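Long-range contacts in phosphoserine aminotransferase (Bacillus alcalophilus, PDB 1W23), which catalyses the pyridoxal-phosphate-dependent, reversible transfer of an amino group from phosphoserine to 2-oxoglutarate in serine biosynthesis, and acts likewise on phosphohydroxythreonine: residues Leu198-Val203 / Thr241-Met246; Leu19-Lys24 / Leu247-Asp252. All coordinates share one frame; numbering follows the deposited sequence.

Both contacts use helix 241-256, on consecutive stretches of it. Interaction 1 sets its first six residues against the loop 198-203, which leads into strand 204-209 of the large mixed sheet. Interaction 2 sets the next six against the N-terminal helix 16-24. Along the chain the order is 19-24, 198-203, 241-246, 247-252, so the segments of interaction 1 fall between those of interaction 2. Their centres are about 10 Å apart, and they touch, for example where Met-246 SD meets Ala-22 CB and Leu-198 O meets Val-250 CB. Helix 241-256 thus joins the N-terminal helix to the loop that follows Lys-196, the cofactor attachment site, not linked here. Both contacts also touch the second subunit of the homodimer.

Interaction 1 of 2, residues Leu198-Val203 / Thr241-Met246; sequences LGPSGV and TFSIYM
Ser-201 OG is gripped by two hydrogen bonds, one to Pro-239 O of the second subunit and one from the backbone N of Thr-241 of that subunit. The backbone carbonyl of Ser-201 turns into this contact. Ser-243 OG donates to Ser-201 O at 3.0 Å, from 31° above the carbonyl plane. The OG sits beside its own backbone N (chi1 -65°), which turns it to the loop. An alanine here would remove this donor and probably weaken the hold of the loop on the helix. Gly-202 passes close by; a CB on it would clash with Ser-243 OG. The loop follows Lys-196 and leads into strand 204-209, which runs antiparallel to its neighbour 189-193 in the large-domain sheet of this class-V aminotransferase. The side chain of Ser-201 is about 7 Å from the bound pyridoxal phosphate, nearest atoms. On one flank of Ser-243, Pro-200 CD presses on Met-246 CB at 3.3 Å, tighter than usual for two carbons. The Met-246 chain bends at chi2 and chi3 and crosses the proline at about a right angle. On the other flank, Val-203 CG2 meets Ile-244 CG1 at 3.8 Å, while CG1 of the valine rests on Ser-243 CB.

Interaction 2 of 2, residues Leu19-Lys24 / Leu247-Asp252; sequences LERAQK and LRNVLD
Helices 19-24 and 247-252 run at 135° to each other, with axes 10.0 Å apart at closest approach. The nearest backbone pair is Arg-21 and Asn-249, 7.8 Å between CA atoms. Arg-21 spans the gap. Its CG is anti to the backbone N and the chain is fully extended, so the guanidinium reaches the side chains of the second helix. There its NH1 donates to Asp-252 OD2 at 2.8 Å in an almost straight salt bridge (177°). The oxygen lies in the guanidinium plane, but the nitrogen meets it from above the carboxylate plane. The Arg-248 chain folds at chi2 and chi3 and grips Asn-249 OD1 side-on, with NE and NH2 both at 3.0 Å. Its NH1 hydrogen-bonds to Gln-52 OE1. The Arg-248 guanidinium and the Asn-249 amide form a flat layer under one face of the Arg-21 guanidinium. The two guanidinium groups stack with centres 3.9 Å apart and planes at 9°. The like-charged Arg-21 NH2 and Arg-248 NH2, both donors, lie 3.4 Å apart. The negative charge of Asp-252, which has a long charge contact with Arg-248 NE, probably offsets their repulsion. Asn-249 ND2 hydrogen-bonds to Ala-18 O, one residue before segment 19-24. Two waters lie at the guanidinium edge: one joins Arg-21 NH1 to Asn-249 O, the other joins NH2 to Asp-252 OD2. A magnesium ion is about 4 Å from the Asp-252 side chain, nearest atoms. The arrangement is a stacked arginine pair within a salt-bridge network, joining the N-terminal helix to helix 241-256.

Interaction 1 of 2, residues Leu198-Val203 / Thr241-Met246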
loop_
_atom_site.group_PDB
_atom_site.type_symbol
_atom_site.label_atom_id
_atom_site.label_comp_id
_atom_site.label_asym_id
_atom_site.label_seq_id
_atom_site.Cartn_x
_atom_site.Cartn_y
_atom_site.Cartn_z
ATOM N N LEU A 198 8.281 -11.488 4.601
ATOM C CA LEU A 198 6.931 -11.758 5.012
ATOM C C LEU A 198 5.910 -11.834 3.911
ATOM O O LEU A 198 4.834 -12.371 4.140
ATOM C CB LEU A 198 6.504 -10.741 6.041
ATOM C CG LEU A 198 7.372 -10.653 7.285
ATOM C CD1 LEU A 198 6.800 -9.587 8.219
ATOM C CD2 LEU A 198 7.478 -12.009 7.970
ATOM N N GLY A 199 6.206 -11.302 2.746
ATOM C CA GLY A 199 4.993 -11.190 1.892
ATOM C C GLY A 199 5.430 -10.251 0.760
ATOM O O GLY A 199 6.567 -9.828 0.638
ATOM N N PRO A 200 4.487 -9.883 0.012
ATOM C CA PRO A 200 4.737 -8.912 -1.046
ATOM C C PRO A 200 4.712 -7.486 -0.456
ATOM O O PRO A 200 4.476 -7.181 0.642
ATOM C CB PRO A 200 3.638 -9.174 -2.094
ATOM C CG PRO A 200 2.463 -9.551 -1.233
ATOM C CD PRO A 200 3.114 -10.468 -0.209
ATOM N N SER A 201 5.114 -6.593 -1.339
ATOM C CA SER A 201 5.088 -5.175 -1.001
ATOM C C SER A 201 3.707 -4.622 -0.866
ATOM O O SER A 201 2.755 -5.174 -1.415
ATOM C CB SER A 201 5.868 -4.411 -2.092
ATOM O OG SER A 201 5.108 -4.436 -3.277
ATOM N N GLY A 202 3.587 -3.502 -0.175
ATOM C CA GLY A 202 2.367 -2.786 0.002
ATOM C C GLY A 202 1.793 -2.820 1.403
ATOM O O GLY A 202 0.830 -2.097 1.705
ATOM N N VAL A 203 2.353 -3.662 2.288
ATOM C CA VAL A 203 2.038 -3.588 3.722
ATOM C C VAL A 203 3.339 -3.573 4.513
ATOM O O VAL A 203 4.345 -4.196 4.106
ATOM C CB VAL A 203 1.081 -4.711 4.136
ATOM C CG1 VAL A 203 1.747 -6.112 4.043
ATOM C CG2 VAL A 203 0.496 -4.452 5.547
ATOM N N THR A 241 -5.626 -5.213 1.189
ATOM C CA THR A 241 -6.193 -6.514 1.560
ATOM C C THR A 241 -5.443 -7.677 0.908
ATOM O O THR A 241 -5.199 -8.679 1.572
ATOM C CB THR A 241 -7.689 -6.593 1.197
ATOM O OG1 THR A 241 -7.843 -6.249 -0.183
ATOM C CG2 THR A 241 -8.549 -5.688 2.049
ATOM N N PHE A 242 -5.069 -7.538 -0.353
ATOM C CA PHE A 242 -4.357 -8.650 -1.018
ATOM C C PHE A 242 -2.964 -8.819 -0.408
ATOM O O PHE A 242 -2.507 -9.968 -0.197
ATOM C CB PHE A 242 -4.296 -8.490 -2.526
ATOM C CG PHE A 242 -3.798 -9.766 -3.209
ATOM C CD1 PHE A 242 -4.610 -10.887 -3.256
ATOM C CD2 PHE A 242 -2.560 -9.834 -3.781
ATOM C CE1 PHE A 242 -4.164 -12.039 -3.850
ATOM C CE2 PHE A 242 -2.111 -11.008 -4.384
ATOM C CZ PHE A 242 -2.936 -12.126 -4.446
ATOM N N SER A 243 -2.284 -7.740 -0.091
ATOM C CA SER A 243 -0.956 -7.857 0.557
ATOM C C SER A 243 -1.079 -8.529 1.918
ATOM O O SER A 243 -0.199 -9.365 2.261
ATOM C CB SER A 243 -0.276 -6.504 0.673
ATOM O OG SER A 243 0.017 -5.964 -0.584
ATOM N N ILE A 244 -2.081 -8.196 2.706
ATOM C CA ILE A 244 -2.253 -8.830 4.019
ATOM C C ILE A 244 -2.637 -10.288 3.867
ATOM O O ILE A 244 -2.157 -11.161 4.635
ATOM C CB ILE A 244 -3.249 -8.009 4.877
ATOM C CG1 ILE A 244 -2.631 -6.652 5.237
ATOM C CG2 ILE A 244 -3.678 -8.785 6.106
ATOM C CD1 ILE A 244 -3.613 -5.582 5.681
ATOM N N TYR A 245 -3.464 -10.625 2.885
ATOM C CA TYR A 245 -3.785 -12.028 2.592
ATOM C C TYR A 245 -2.527 -12.775 2.208
ATOM O O TYR A 245 -2.290 -13.912 2.700
ATOM C CB TYR A 245 -4.829 -12.020 1.440
ATOM C CG TYR A 245 -4.908 -13.333 0.725
ATOM C CD1 TYR A 245 -5.665 -14.401 1.203
ATOM C CD2 TYR A 245 -4.214 -13.552 -0.463
ATOM C CE1 TYR A 245 -5.720 -15.603 0.519
ATOM C CE2 TYR A 245 -4.245 -14.746 -1.116
ATOM C CZ TYR A 245 -5.019 -15.785 -0.610
ATOM O OH TYR A 245 -5.005 -16.976 -1.301
ATOM N N MET A 246 -1.665 -12.215 1.352
ATOM C CA MET A 246 -0.428 -12.921 0.988
ATOM C C MET A 246 0.480 -13.076 2.188
ATOM O O MET A 246 1.138 -14.130 2.337
ATOM C CB MET A 246 0.280 -12.195 -0.158
ATOM C CG MET A 246 -0.386 -12.374 -1.494
ATOM S SD MET A 246 -0.474 -14.051 -2.082
ATOM C CE MET A 246 1.195 -14.607 -1.993
#

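Interaction 2 of 2, residues Leu19-Lys24 / Leu247-Asp252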
loop_
_atom_site.group_PDB
_atom_site.type_symbol
_atom_site.label_atom_id
_atom_site.label_comp_id
_atom_site.label_asym_id
_atom_site.label_seq_id
_atom_site.Cartn_x
_atom_site.Cartn_y
_atom_site.Cartn_z
ATOM N N LEU A 19 2.076 -18.830 -3.063
ATOM C CA LEU A 19 1.671 -18.378 -4.391
ATOM C C LEU A 19 0.724 -19.370 -5.037
ATOM O O LEU A 19 -0.242 -18.940 -5.705
ATOM C CB LEU A 19 2.896 -18.115 -5.287
ATOM C CG LEU A 19 3.669 -16.822 -4.966
ATOM C CD1 LEU A 19 5.040 -16.892 -5.637
ATOM C CD2 LEU A 19 2.905 -15.611 -5.422
ATOM N N GLU A 20 0.987 -20.664 -4.944
ATOM C CA GLU A 20 0.097 -21.662 -5.520
ATOM C C GLU A 20 -1.270 -21.615 -4.877
ATOM O O GLU A 20 -2.276 -21.725 -5.564
ATOM C CB GLU A 20 0.729 -23.040 -5.404
ATOM C CG GLU A 20 1.925 -23.269 -6.310
ATOM C CD GLU A 20 2.807 -24.439 -6.016
ATOM O OE1 GLU A 20 2.870 -24.851 -4.845
ATOM O OE2 GLU A 20 3.510 -24.934 -6.919
ATOM N N ARG A 21 -1.317 -21.437 -3.560
ATOM C CA ARG A 21 -2.586 -21.258 -2.838
ATOM C C ARG A 21 -3.335 -20.035 -3.359
ATOM O O ARG A 21 -4.515 -20.095 -3.657
ATOM C CB ARG A 21 -2.282 -21.159 -1.333
ATOM C CG ARG A 21 -3.460 -20.933 -0.426
ATOM C CD ARG A 21 -3.003 -20.884 1.023
ATOM N NE ARG A 21 -4.123 -20.733 1.931
ATOM C CZ ARG A 21 -3.956 -20.543 3.250
ATOM N NH1 ARG A 21 -2.719 -20.453 3.792
ATOM N NH2 ARG A 21 -5.030 -20.451 4.036
ATOM N N ALA A 22 -2.598 -18.922 -3.466
ATOM C CA ALA A 22 -3.247 -17.699 -3.950
ATOM C C ALA A 22 -3.776 -17.879 -5.373
ATOM O O ALA A 22 -4.866 -17.395 -5.724
ATOM C CB ALA A 22 -2.231 -16.558 -3.915
ATOM N N GLN A 23 -3.005 -18.531 -6.244
ATOM C CA GLN A 23 -3.426 -18.762 -7.620
ATOM C C GLN A 23 -4.737 -19.567 -7.652
ATOM O O GLN A 23 -5.664 -19.224 -8.372
ATOM C CB GLN A 23 -2.340 -19.483 -8.392
ATOM C CG GLN A 23 -2.670 -19.681 -9.866
ATOM C CD GLN A 23 -1.601 -20.463 -10.581
ATOM O OE1 GLN A 23 -1.114 -21.512 -10.097
ATOM N NE2 GLN A 23 -1.170 -20.001 -11.735
ATOM N N LYS A 24 -4.765 -20.672 -6.900
ATOM C CA LYS A 24 -5.903 -21.574 -6.959
ATOM C C LYS A 24 -7.189 -20.873 -6.591
ATOM O O LYS A 24 -8.224 -21.132 -7.225
ATOM C CB LYS A 24 -5.650 -22.785 -6.035
ATOM C CG LYS A 24 -6.708 -23.867 -6.140
ATOM C CD LYS A 24 -6.322 -25.003 -5.136
ATOM C CE LYS A 24 -7.293 -26.190 -5.207
ATOM N NZ LYS A 24 -6.697 -27.404 -4.519
ATOM N N LEU A 247 0.596 -12.060 3.050
ATOM C CA LEU A 247 1.323 -12.146 4.289
ATOM C C LEU A 247 0.800 -13.327 5.130
ATOM O O LEU A 247 1.596 -14.140 5.632
ATOM C CB LEU A 247 1.196 -10.816 5.049
ATOM C CG LEU A 247 1.681 -10.790 6.509
ATOM C CD1 LEU A 247 3.101 -11.008 6.694
ATOM C CD2 LEU A 247 1.193 -9.478 7.142
ATOM N N ARG A 248 -0.520 -13.446 5.287
ATOM C CA ARG A 248 -1.082 -14.576 5.990
ATOM C C ARG A 248 -0.571 -15.872 5.379
ATOM O O ARG A 248 -0.148 -16.793 6.102
ATOM C CB ARG A 248 -2.623 -14.438 5.974
ATOM C CG ARG A 248 -3.379 -15.416 6.891
ATOM C CD ARG A 248 -3.422 -16.892 6.446
ATOM N NE ARG A 248 -3.932 -17.022 5.057
ATOM C CZ ARG A 248 -5.205 -17.149 4.777
ATOM N NH1 ARG A 248 -6.147 -17.235 5.715
ATOM N NH2 ARG A 248 -5.580 -17.192 3.476
ATOM N N ASN A 249 -0.680 -16.008 4.045
ATOM C CA ASN A 249 -0.232 -17.244 3.397
ATOM C C ASN A 249 1.237 -17.523 3.660
ATOM O O ASN A 249 1.610 -18.715 3.894
ATOM C CB ASN A 249 -0.481 -17.174 1.897
ATOM C CG ASN A 249 -1.922 -17.277 1.489
ATOM O OD1 ASN A 249 -2.847 -17.297 2.316
ATOM N ND2 ASN A 249 -2.110 -17.427 0.166
ATOM N N VAL A 250 2.102 -16.538 3.628
ATOM C CA VAL A 250 3.538 -16.745 3.920
ATOM C C VAL A 250 3.731 -17.182 5.348
ATOM O O VAL A 250 4.506 -18.105 5.631
ATOM C CB VAL A 250 4.336 -15.471 3.575
ATOM C CG1 VAL A 250 5.781 -15.623 4.074
ATOM C CG2 VAL A 250 4.312 -15.224 2.081
ATOM N N LEU A 251 3.033 -16.544 6.291
ATOM C CA LEU A 251 3.164 -16.929 7.700
ATOM C C LEU A 251 2.692 -18.373 7.925
ATOM O O LEU A 251 3.281 -19.105 8.733
ATOM C CB LEU A 251 2.381 -15.969 8.598
ATOM C CG LEU A 251 2.839 -14.513 8.592
ATOM C CD1 LEU A 251 1.793 -13.648 9.283
ATOM C CD2 LEU A 251 4.170 -14.400 9.296
ATOM N N ASP A 252 1.650 -18.800 7.248
ATOM C CA ASP A 252 1.199 -20.212 7.345
ATOM C C ASP A 252 2.331 -21.136 6.897
ATOM O O ASP A 252 2.535 -22.190 7.533
ATOM C CB ASP A 252 -0.041 -20.461 6.505
ATOM C CG ASP A 252 -1.369 -20.401 7.222
ATOM O OD1 ASP A 252 -1.407 -20.771 8.415
ATOM O OD2 ASP A 252 -2.352 -20.007 6.567
HETATM O O HOH W 1 -0.031 -20.502 2.495
HETATM O O HOH W 2 -4.941 -20.379 6.952
#